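Local coordinates for protein cellulose 1,4-beta-cellobiosidase (Thermobifida fusca, PDB 4JJJ) that probably hydrolyses cellulose to cellobiose, this chain being the glycoside hydrolase family 48 catalytic domain of a longer enzyme, at residues A179-E185 against V405-P409; T186-P190 against Y203-F207; I275-V279 against Q394-Y399. The protein carries 1 engineered substitution. All blocks are in the same frame, centred on the assembly; numbering follows the deposited sequence.

Three contacts of the family 48 domain differ in chemistry as they differ in burial. Interaction 1, partly buried, joins two loops through a calcium ion, water bridges and one direct backbone hydrogen bond, and its second loop also carries a tryptophan of the glycan pocket. Interaction 2 follows directly along the chain, since residues 186-190 continue 179-185; it is fully buried and made of aromatic and aliphatic packing, with no hydrogen bond between its segments. Interaction 3 lies farther out, about 24 Å from interaction 1 between centres, and is partly buried: amide, backbone and water bonds fasten a disulfide-bearing loop to a beta hairpin whose second strand leads toward 405-409.

Interaction 1: A179-E185 against V405-P409; sequences ARESVWE and VWNDP. With CA (calcium ion), chain E; BGC (beta-D-glucopyranose), chain D.
In 179-185 and 405-409, neither regular helix nor strand, the CA atoms come nearest at Ala-179 and Trp-406, 4.8 Å apart. Asn-407 N donates to Ala-179 O at 2.9 Å, and a water bridges that carbonyl to Asp-408 N. A type I turn from Ser-182 to Glu-185 folds the first loop back toward Asp-408, whose peptide bond to Pro-409 is cis. The loops build a calcium site: Asp-408 OD1 binds the ion at 2.3 Å, Arg-180 O at 2.4 Å, and Glu-185 through both carboxylate oxygens, with two waters and Glu-560 adding ligands. Asp-408 CG, anti to the backbone N (chi1 -167°), carries OD1 to the ion, and Ser-182 CB lies 3.1 Å from Asp-408 O. The side chains of Glu-185 and Asp-408 cross at about a right angle, their carboxylate planes 86° apart. Glu-185 OE1 accepts from Ser-182 N on its anti lone pair and from Ser-182 OG above the carboxylate plane; that hydroxyl also accepts from Trp-184 N, an ST turn. Asp-408 OD2 pairs with Arg-551. Trp-406 NE1 donates to glucose O3 at 3.0 Å. The contact ties the loop between strands 170-173 and 189-190 to the one between strand 398-401 and helix 416-432.

Interaction 2: T186-P190 against Y203-F207; sequences TIPHP and YLDLF
Ile-187 meets Tyr-203 and Leu-206 with two different branches where the chain enters strand 189-190, an edge strand of a four-stranded antiparallel sheet; residues 203-207 form a loop packed against it. Ile-187 CG2, anti to the backbone N, reaches the edge of the Tyr-203 ring at CE2 (3.8 Å), while CD1, at the end of the other branch, touches Leu-206 CD1, the two side chains crossing at about a right angle. Next in sequence, Pro-188 turns its carbonyl toward the tyrosine: its O lies 3.5 Å from Tyr-203 CE2 and is buried without a hydrogen-bond partner. His-189, joined to Asn-173 by backbone hydrogen bonding within the sheet, places its CB over a face of the Tyr-203 ring in a CH-pi contact, 3.8 Å from the ring centroid. Its chi1 of 60° sets the imidazole between the backbone N and the carbonyl carbon, where it slants against Phe-207 with the planes 48° apart and CE2 of the phenylalanine over one imidazole face. Pro-190 CD closes the row at 3.5 Å from Tyr-203 CD1. Were Tyr-203 an alanine, Ile-187 and Pro-190 would probably face a gap and the CB of His-189 would lose its aromatic cover. Outside the segments, Tyr-203 N is held by Asp-193 and the tyrosine side chain packs on Met-572. The histidine ring is fixed by one nearly straight bond: ND1 donates to Ile-187 O at 2.9 Å, the acceptor lying in the imidazole plane and the donor in the carbonyl plane.

Interaction 3: I275-V279 against Q394-Y399; sequences IGNCV and QFYGMY
A beta hairpin, with strands 394-395 and 398-401 joined by a type I' turn from Phe-395 to Met-398, receives the loop 275-279 against its turn. The CA atoms come nearest at two glycines, Gly-276 and Gly-397, 3.8 Å apart, and a CB on Gly-397 would run into Gly-276 CA. Gly-397 O gathers the main polar links, accepting from Asn-277 N at 2.9 Å, from a water that also takes the N-H of Cys-278, and more weakly from Gln-394 NE2; Gly-276 CA adds a CA-H...O contact to it. The stronger bond of Gln-394 NE2 goes to Asn-277 OD1, at 2.7 Å. The acceptor lies in the glutamine amide plane, but the donor is tilted 30° from the carbonyl plane of the asparagine, the two amides being turned 60° against each other. The glutamine amide therefore spans both segments, bonding the loop and its own hairpin turn. Asn-277 CG sits beside its backbone N (chi1 -59°), which brings OD1 round to the hairpin while the backbone N-H is engaged by Gly-397.

Packing contacts flank this polar centre. Ile-275 CG2, anti to the backbone N, packs on Met-398 CG at 3.9 Å and on the carbonyl O of Tyr-396, while Val-279 CG2 lies 3.5 Å from Tyr-399 OH, the two side chains crossing at about a right angle. Cys-278, centre of an inverse gamma turn, is tied to Cys-284 by a disulfide. Beyond the contact, Tyr-396 OH bonds Glu-361 and Phe-395 packs on helix 348-365, while Tyr-399 pairs through its backbone with Thr-378 of strand 376-378; the loop from 275 to 279, between helix 250-263 and strand 302-306, is thus fastened to the hairpin edge of this four-stranded antiparallel sheet.

Interaction 1: A179-E185 against V405-P409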
loop_
_atom_site.group_PDB
_atom_site.type_symbol
_atom_site.label_atom_id
_atom_site.label_comp_id
_atom_site.label_asym_id
_atom_site.label_seq_id
_atom_site.Cartn_x
_atom_site.Cartn_y
_atom_site.Cartn_z
ATOM N N ALA A 179 10.933 7.275 9.559
ATOM C CA ALA A 179 10.557 6.029 10.100
ATOM C C ALA A 179 9.819 5.984 11.373
ATOM O O ALA A 179 9.123 5.012 11.693
ATOM C CB ALA A 179 11.793 5.114 10.211
ATOM N N ARG A 180 9.978 7.035 12.200
ATOM C CA ARG A 180 9.415 7.023 13.525
ATOM C C ARG A 180 8.146 7.801 13.550
ATOM O O ARG A 180 7.576 7.967 14.590
ATOM C CB ARG A 180 10.475 7.579 14.528
ATOM C CG ARG A 180 11.520 6.522 14.847
ATOM C CD ARG A 180 12.388 6.931 16.042
ATOM N NE ARG A 180 11.657 7.013 17.271
ATOM C CZ ARG A 180 12.223 7.283 18.455
ATOM N NH1 ARG A 180 13.554 7.469 18.535
ATOM N NH2 ARG A 180 11.474 7.375 19.549
ATOM N N GLU A 181 7.717 8.309 12.416
ATOM C CA GLU A 181 6.466 9.095 12.406
ATOM C C GLU A 181 5.314 8.074 12.116
ATOM O O GLU A 181 5.104 7.701 10.953
ATOM C CB GLU A 181 6.514 10.189 11.360
ATOM C CG GLU A 181 5.267 11.040 11.330
ATOM C CD GLU A 181 5.149 11.909 10.134
ATOM O OE1 GLU A 181 5.412 11.438 8.959
ATOM O OE2 GLU A 181 4.921 13.179 10.261
ATOM N N SER A 182 4.578 7.697 13.156
ATOM C CA SER A 182 3.427 6.825 13.013
ATOM C C SER A 182 2.184 7.593 12.483
ATOM O O SER A 182 2.186 8.807 12.276
ATOM C CB SER A 182 3.113 6.294 14.332
ATOM O OG SER A 182 2.348 7.221 15.142
ATOM N N VAL A 183 1.132 6.802 12.203
ATOM C CA VAL A 183 -0.190 7.357 11.769
ATOM C C VAL A 183 -0.680 8.405 12.734
ATOM O O VAL A 183 -1.446 9.316 12.401
ATOM C CB VAL A 183 -1.184 6.176 11.610
ATOM C CG1 VAL A 183 -1.414 5.479 12.945
ATOM C CG2 VAL A 183 -2.450 6.633 10.889
ATOM N N TRP A 184 -0.272 8.285 14.023
ATOM C CA TRP A 184 -0.708 9.208 15.120
ATOM C C TRP A 184 0.053 10.521 15.118
ATOM O O TRP A 184 -0.359 11.421 15.834
ATOM C CB TRP A 184 -0.541 8.555 16.456
ATOM C CG TRP A 184 -1.279 7.299 16.593
ATOM C CD1 TRP A 184 -0.805 6.046 16.306
ATOM C CD2 TRP A 184 -2.666 7.174 16.796
ATOM N NE1 TRP A 184 -1.836 5.113 16.449
ATOM C CE2 TRP A 184 -2.990 5.793 16.744
ATOM C CE3 TRP A 184 -3.666 8.079 17.111
ATOM C CZ2 TRP A 184 -4.316 5.327 16.914
ATOM C CZ3 TRP A 184 -4.961 7.615 17.291
ATOM C CH2 TRP A 184 -5.266 6.280 17.229
ATOM N N GLU A 185 1.156 10.605 14.346
ATOM C CA GLU A 185 2.167 11.681 14.498
ATOM C C GLU A 185 2.343 12.542 13.300
ATOM O O GLU A 185 3.246 13.343 13.267
ATOM C CB GLU A 185 3.487 11.047 14.949
ATOM C CG GLU A 185 3.451 10.400 16.361
ATOM C CD GLU A 185 4.591 9.500 16.654
ATOM O OE1 GLU A 185 4.934 8.691 15.803
ATOM O OE2 GLU A 185 5.160 9.525 17.738
ATOM N N VAL A 405 10.995 0.690 6.173
ATOM C CA VAL A 405 10.299 1.946 6.098
ATOM C C VAL A 405 9.659 2.405 7.395
ATOM O O VAL A 405 10.045 3.482 7.873
ATOM C CB VAL A 405 9.341 2.090 4.924
ATOM C CG1 VAL A 405 8.823 3.488 4.849
ATOM C CG2 VAL A 405 10.046 1.687 3.597
ATOM N N TRP A 406 8.625 1.722 7.852
ATOM C CA TRP A 406 7.886 2.127 9.084
ATOM C C TRP A 406 8.585 1.410 10.264
ATOM O O TRP A 406 8.829 0.178 10.232
ATOM C CB TRP A 406 6.451 1.619 9.086
ATOM C CG TRP A 406 5.424 2.384 8.348
ATOM C CD1 TRP A 406 5.569 3.363 7.443
ATOM C CD2 TRP A 406 4.008 2.181 8.561
ATOM N NE1 TRP A 406 4.284 3.787 7.047
ATOM C CE2 TRP A 406 3.323 3.076 7.737
ATOM C CE3 TRP A 406 3.307 1.370 9.380
ATOM C CZ2 TRP A 406 1.928 3.129 7.744
ATOM C CZ3 TRP A 406 1.869 1.448 9.398
ATOM C CH2 TRP A 406 1.260 2.299 8.586
ATOM N N ASN A 407 8.878 2.184 11.331
ATOM C CA ASN A 407 9.317 1.564 12.600
ATOM C C ASN A 407 8.374 1.804 13.793
ATOM O O ASN A 407 8.594 1.435 14.889
ATOM C CB ASN A 407 10.655 2.149 12.968
ATOM C CG ASN A 407 11.820 1.910 12.016
ATOM O OD1 ASN A 407 12.950 2.497 12.269
ATOM N ND2 ASN A 407 11.675 1.103 11.025
ATOM N N ASP A 408 7.258 2.502 13.506
ATOM C CA ASP A 408 6.185 2.821 14.476
ATOM C C ASP A 408 4.832 2.557 13.874
ATOM O O ASP A 408 4.160 3.497 13.509
ATOM C CB ASP A 408 6.365 4.279 14.936
ATOM C CG ASP A 408 5.531 4.626 16.160
ATOM O OD1 ASP A 408 5.731 5.804 16.580
ATOM O OD2 ASP A 408 4.824 3.791 16.686
ATOM N N PRO A 409 4.421 1.279 13.816
ATOM C CA PRO A 409 5.052 0.080 14.287
ATOM C C PRO A 409 6.007 -0.519 13.231
ATOM O O PRO A 409 5.927 -0.203 12.070
ATOM C CB PRO A 409 3.862 -0.847 14.463
ATOM C CG PRO A 409 2.982 -0.518 13.324
ATOM C CD PRO A 409 3.068 0.990 13.251
HETATM CA CA CA E . 6.860 7.754 16.835
HETATM C C2 BGC D . 2.099 3.837 3.465
HETATM C C3 BGC D . 2.668 5.251 3.593
HETATM C C4 BGC D . 3.050 5.744 2.235
HETATM C C5 BGC D . 1.941 5.693 1.220
HETATM C C6 BGC D . 2.334 6.160 -0.176
HETATM C C1 BGC D . 1.074 3.849 2.367
HETATM O O1 BGC D . 0.588 2.513 2.160
HETATM O O2 BGC D . 1.543 3.327 4.696
HETATM O O3 BGC D . 3.852 5.142 4.423
HETATM O O4 BGC D . 3.263 7.178 2.483
HETATM O O5 BGC D . 1.530 4.319 1.118
HETATM O O6 BGC D . 3.478 5.375 -0.621
HETATM O O HOH W 1 6.401 4.173 11.283
HETATM O O HOH W 2 8.811 6.231 17.274
HETATM O O HOH W 3 1.992 4.018 11.802
HETATM O O HOH W 4 8.320 9.547 17.211
#

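Interaction 2: T186-P190 against Y203-F207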
loop_
_atom_site.group_PDB
_atom_site.type_symbol
_atom_site.label_atom_id
_atom_site.label_comp_id
_atom_site.label_asym_id
_atom_site.label_seq_id
_atom_site.Cartn_x
_atom_site.Cartn_y
_atom_site.Cartn_z
ATOM N N THR A 186 1.457 12.430 12.287
ATOM C CA THR A 186 1.547 13.186 11.044
ATOM C C THR A 186 0.745 14.496 11.171
ATOM O O THR A 186 -0.117 14.650 12.049
ATOM C CB THR A 186 0.867 12.407 9.885
ATOM O OG1 THR A 186 -0.534 12.183 10.292
ATOM C CG2 THR A 186 1.607 11.077 9.667
ATOM N N ILE A 187 1.013 15.405 10.260
ATOM C CA ILE A 187 0.221 16.624 10.067
ATOM C C ILE A 187 -0.359 16.494 8.623
ATOM O O ILE A 187 0.332 16.685 7.616
ATOM C CB ILE A 187 1.054 17.924 10.262
ATOM C CG1 ILE A 187 1.643 17.931 11.672
ATOM C CG2 ILE A 187 0.181 19.103 9.895
ATOM C CD1 ILE A 187 2.734 18.947 11.825
ATOM N N PRO A 188 -1.680 16.114 8.536
ATOM C CA PRO A 188 -2.301 16.035 7.240
ATOM C C PRO A 188 -2.242 17.366 6.488
ATOM O O PRO A 188 -2.477 18.412 7.079
ATOM C CB PRO A 188 -3.744 15.543 7.504
ATOM C CG PRO A 188 -3.615 14.888 8.873
ATOM C CD PRO A 188 -2.629 15.826 9.628
ATOM N N HIS A 189 -2.015 17.238 5.218
ATOM C CA HIS A 189 -1.774 18.391 4.355
ATOM C C HIS A 189 -2.204 18.163 2.917
ATOM O O HIS A 189 -2.386 17.022 2.431
ATOM C CB HIS A 189 -0.300 18.776 4.448
ATOM C CG HIS A 189 0.640 17.697 4.031
ATOM N ND1 HIS A 189 1.078 16.688 4.864
ATOM C CD2 HIS A 189 1.141 17.424 2.827
ATOM C CE1 HIS A 189 1.862 15.865 4.190
ATOM N NE2 HIS A 189 1.944 16.297 2.959
ATOM N N PRO A 190 -2.409 19.271 2.179
ATOM C CA PRO A 190 -2.866 19.130 0.787
ATOM C C PRO A 190 -1.666 18.728 -0.124
ATOM O O PRO A 190 -0.513 19.256 0.006
ATOM C CB PRO A 190 -3.263 20.551 0.398
ATOM C CG PRO A 190 -2.449 21.419 1.287
ATOM C CD PRO A 190 -2.302 20.703 2.589
ATOM N N TYR A 203 2.135 24.173 4.265
ATOM C CA TYR A 203 2.676 23.194 5.156
ATOM C C TYR A 203 4.132 22.828 4.805
ATOM O O TYR A 203 4.731 22.014 5.461
ATOM C CB TYR A 203 1.838 21.896 5.057
ATOM C CG TYR A 203 0.411 22.058 5.628
ATOM C CD1 TYR A 203 -0.556 22.735 4.904
ATOM C CD2 TYR A 203 0.070 21.478 6.867
ATOM C CE1 TYR A 203 -1.815 22.870 5.414
ATOM C CE2 TYR A 203 -1.191 21.620 7.397
ATOM C CZ TYR A 203 -2.135 22.309 6.639
ATOM O OH TYR A 203 -3.469 22.425 7.113
ATOM N N LEU A 204 4.700 23.495 3.762
ATOM C CA LEU A 204 5.904 22.962 3.136
ATOM C C LEU A 204 7.068 22.963 4.136
ATOM O O LEU A 204 7.923 22.010 4.138
ATOM C CB LEU A 204 6.296 23.789 1.939
ATOM C CG LEU A 204 5.315 23.882 0.848
ATOM C CD1 LEU A 204 5.808 24.780 -0.260
ATOM C CD2 LEU A 204 4.978 22.459 0.307
ATOM N N ASP A 205 7.166 24.013 4.959
ATOM C CA ASP A 205 8.255 24.145 5.830
ATOM C C ASP A 205 8.153 23.450 7.134
ATOM O O ASP A 205 9.020 23.659 8.018
ATOM C CB ASP A 205 8.654 25.658 6.026
ATOM C CG ASP A 205 7.488 26.546 6.523
ATOM O OD1 ASP A 205 6.391 26.029 6.744
ATOM O OD2 ASP A 205 7.747 27.760 6.839
ATOM N N LEU A 206 7.163 22.526 7.300
ATOM C CA LEU A 206 7.209 21.572 8.391
ATOM C C LEU A 206 8.200 20.440 7.996
ATOM O O LEU A 206 8.663 19.714 8.811
ATOM C CB LEU A 206 5.797 20.948 8.511
ATOM C CG LEU A 206 4.707 21.858 9.071
ATOM C CD1 LEU A 206 3.307 21.285 8.838
ATOM C CD2 LEU A 206 4.894 22.041 10.525
ATOM N N PHE A 207 8.373 20.279 6.683
ATOM C CA PHE A 207 8.951 19.101 6.089
ATOM C C PHE A 207 10.297 19.294 5.439
ATOM O O PHE A 207 11.166 18.465 5.645
ATOM C CB PHE A 207 7.948 18.416 5.158
ATOM C CG PHE A 207 6.599 18.202 5.798
ATOM C CD1 PHE A 207 6.477 17.538 6.982
ATOM C CD2 PHE A 207 5.422 18.663 5.196
ATOM C CE1 PHE A 207 5.247 17.317 7.585
ATOM C CE2 PHE A 207 4.194 18.474 5.766
ATOM C CZ PHE A 207 4.103 17.758 6.942
#

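Interaction 3: I275-V279 against Q394-Y399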
loop_
_atom_site.group_PDB
_atom_site.type_symbol
_atom_site.label_atom_id
_atom_site.label_comp_id
_atom_site.label_asym_id
_atom_site.label_seq_id
_atom_site.Cartn_x
_atom_site.Cartn_y
_atom_site.Cartn_z
ATOM N N ILE A 275 22.779 0.900 -7.219
ATOM C CA ILE A 275 22.498 -0.105 -6.206
ATOM C C ILE A 275 23.688 -0.878 -5.750
ATOM O O ILE A 275 24.509 -1.359 -6.572
ATOM C CB ILE A 275 21.458 -1.137 -6.689
ATOM C CG1 ILE A 275 20.186 -0.451 -7.181
ATOM C CG2 ILE A 275 21.262 -2.197 -5.600
ATOM C CD1 ILE A 275 19.403 0.259 -6.114
ATOM N N GLY A 276 23.850 -0.974 -4.452
ATOM C CA GLY A 276 24.756 -1.947 -3.873
ATOM C C GLY A 276 25.857 -1.287 -3.080
ATOM O O GLY A 276 26.547 -0.453 -3.599
ATOM N N ASN A 277 25.982 -1.733 -1.842
ATOM C CA ASN A 277 26.966 -1.197 -0.874
ATOM C C ASN A 277 26.965 0.335 -0.921
ATOM O O ASN A 277 27.981 1.028 -0.974
ATOM C CB ASN A 277 28.307 -1.822 -1.178
ATOM C CG ASN A 277 28.238 -3.364 -1.081
ATOM O OD1 ASN A 277 27.820 -3.882 -0.100
ATOM N ND2 ASN A 277 28.529 -4.063 -2.165
ATOM N N CYS A 278 25.746 0.898 -0.908
ATOM C CA CYS A 278 25.551 2.311 -1.156
ATOM C C CYS A 278 25.568 2.943 0.198
ATOM O O CYS A 278 24.497 3.250 0.804
ATOM C CB CYS A 278 24.216 2.538 -1.863
ATOM S SG CYS A 278 23.902 4.234 -2.402
ATOM N N VAL A 279 26.800 3.265 0.671
ATOM C CA VAL A 279 27.003 3.695 2.048
ATOM C C VAL A 279 27.740 5.037 1.925
ATOM O O VAL A 279 28.799 5.088 1.298
ATOM C CB VAL A 279 27.836 2.703 2.855
ATOM C CG1 VAL A 279 28.126 3.222 4.229
ATOM C CG2 VAL A 279 27.084 1.407 2.984
ATOM N N GLN A 394 22.878 -9.259 3.262
ATOM C CA GLN A 394 22.667 -8.498 2.037
ATOM C C GLN A 394 21.916 -9.301 0.967
ATOM O O GLN A 394 21.942 -10.559 0.949
ATOM C CB GLN A 394 23.957 -7.995 1.480
ATOM C CG GLN A 394 24.583 -6.926 2.349
ATOM C CD GLN A 394 25.849 -6.396 1.726
ATOM O OE1 GLN A 394 26.847 -7.092 1.776
ATOM N NE2 GLN A 394 25.817 -5.253 1.110
ATOM N N PHE A 395 21.298 -8.566 0.080
ATOM C CA PHE A 395 20.597 -9.133 -1.100
ATOM C C PHE A 395 20.963 -8.135 -2.212
ATOM O O PHE A 395 20.511 -6.991 -2.238
ATOM C CB PHE A 395 19.102 -9.188 -0.857
ATOM C CG PHE A 395 18.327 -9.655 -2.053
ATOM C CD1 PHE A 395 18.165 -10.942 -2.294
ATOM C CD2 PHE A 395 17.675 -8.760 -2.877
ATOM C CE1 PHE A 395 17.407 -11.409 -3.391
ATOM C CE2 PHE A 395 16.974 -9.117 -3.999
ATOM C CZ PHE A 395 16.820 -10.496 -4.238
ATOM N N TYR A 396 21.741 -8.584 -3.206
ATOM C CA TYR A 396 22.163 -7.765 -4.310
ATOM C C TYR A 396 22.756 -6.435 -3.839
ATOM O O TYR A 396 22.469 -5.362 -4.386
ATOM C CB TYR A 396 21.061 -7.632 -5.384
ATOM C CG TYR A 396 20.752 -8.845 -6.187
ATOM C CD1 TYR A 396 21.273 -8.960 -7.437
ATOM C CD2 TYR A 396 20.000 -9.891 -5.703
ATOM C CE1 TYR A 396 21.054 -10.096 -8.167
ATOM C CE2 TYR A 396 19.770 -11.022 -6.406
ATOM C CZ TYR A 396 20.337 -11.135 -7.636
ATOM O OH TYR A 396 20.023 -12.250 -8.400
ATOM N N GLY A 397 23.499 -6.526 -2.774
ATOM C CA GLY A 397 24.179 -5.338 -2.216
ATOM C C GLY A 397 23.321 -4.416 -1.344
ATOM O O GLY A 397 23.842 -3.410 -0.828
ATOM N N MET A 398 22.039 -4.680 -1.284
ATOM C CA MET A 398 21.138 -4.025 -0.340
ATOM C C MET A 398 21.152 -4.715 1.002
ATOM O O MET A 398 21.616 -5.873 1.126
ATOM C CB MET A 398 19.716 -3.960 -0.978
ATOM C CG MET A 398 19.668 -3.147 -2.177
ATOM S SD MET A 398 17.940 -2.673 -2.582
ATOM C CE MET A 398 17.333 -4.336 -2.916
ATOM N N TYR A 399 20.680 -3.990 2.033
ATOM C CA TYR A 399 20.807 -4.444 3.361
ATOM C C TYR A 399 19.542 -4.955 3.943
ATOM O O TYR A 399 18.531 -4.228 3.888
ATOM C CB TYR A 399 21.343 -3.300 4.243
ATOM C CG TYR A 399 22.761 -2.898 3.785
ATOM C CD1 TYR A 399 23.819 -3.669 4.134
ATOM C CD2 TYR A 399 22.932 -1.819 2.958
ATOM C CE1 TYR A 399 25.100 -3.353 3.664
ATOM C CE2 TYR A 399 24.198 -1.499 2.493
ATOM C CZ TYR A 399 25.250 -2.279 2.882
ATOM O OH TYR A 399 26.554 -2.021 2.403
HETATM O O HOH W 5 23.293 -0.658 -0.574
#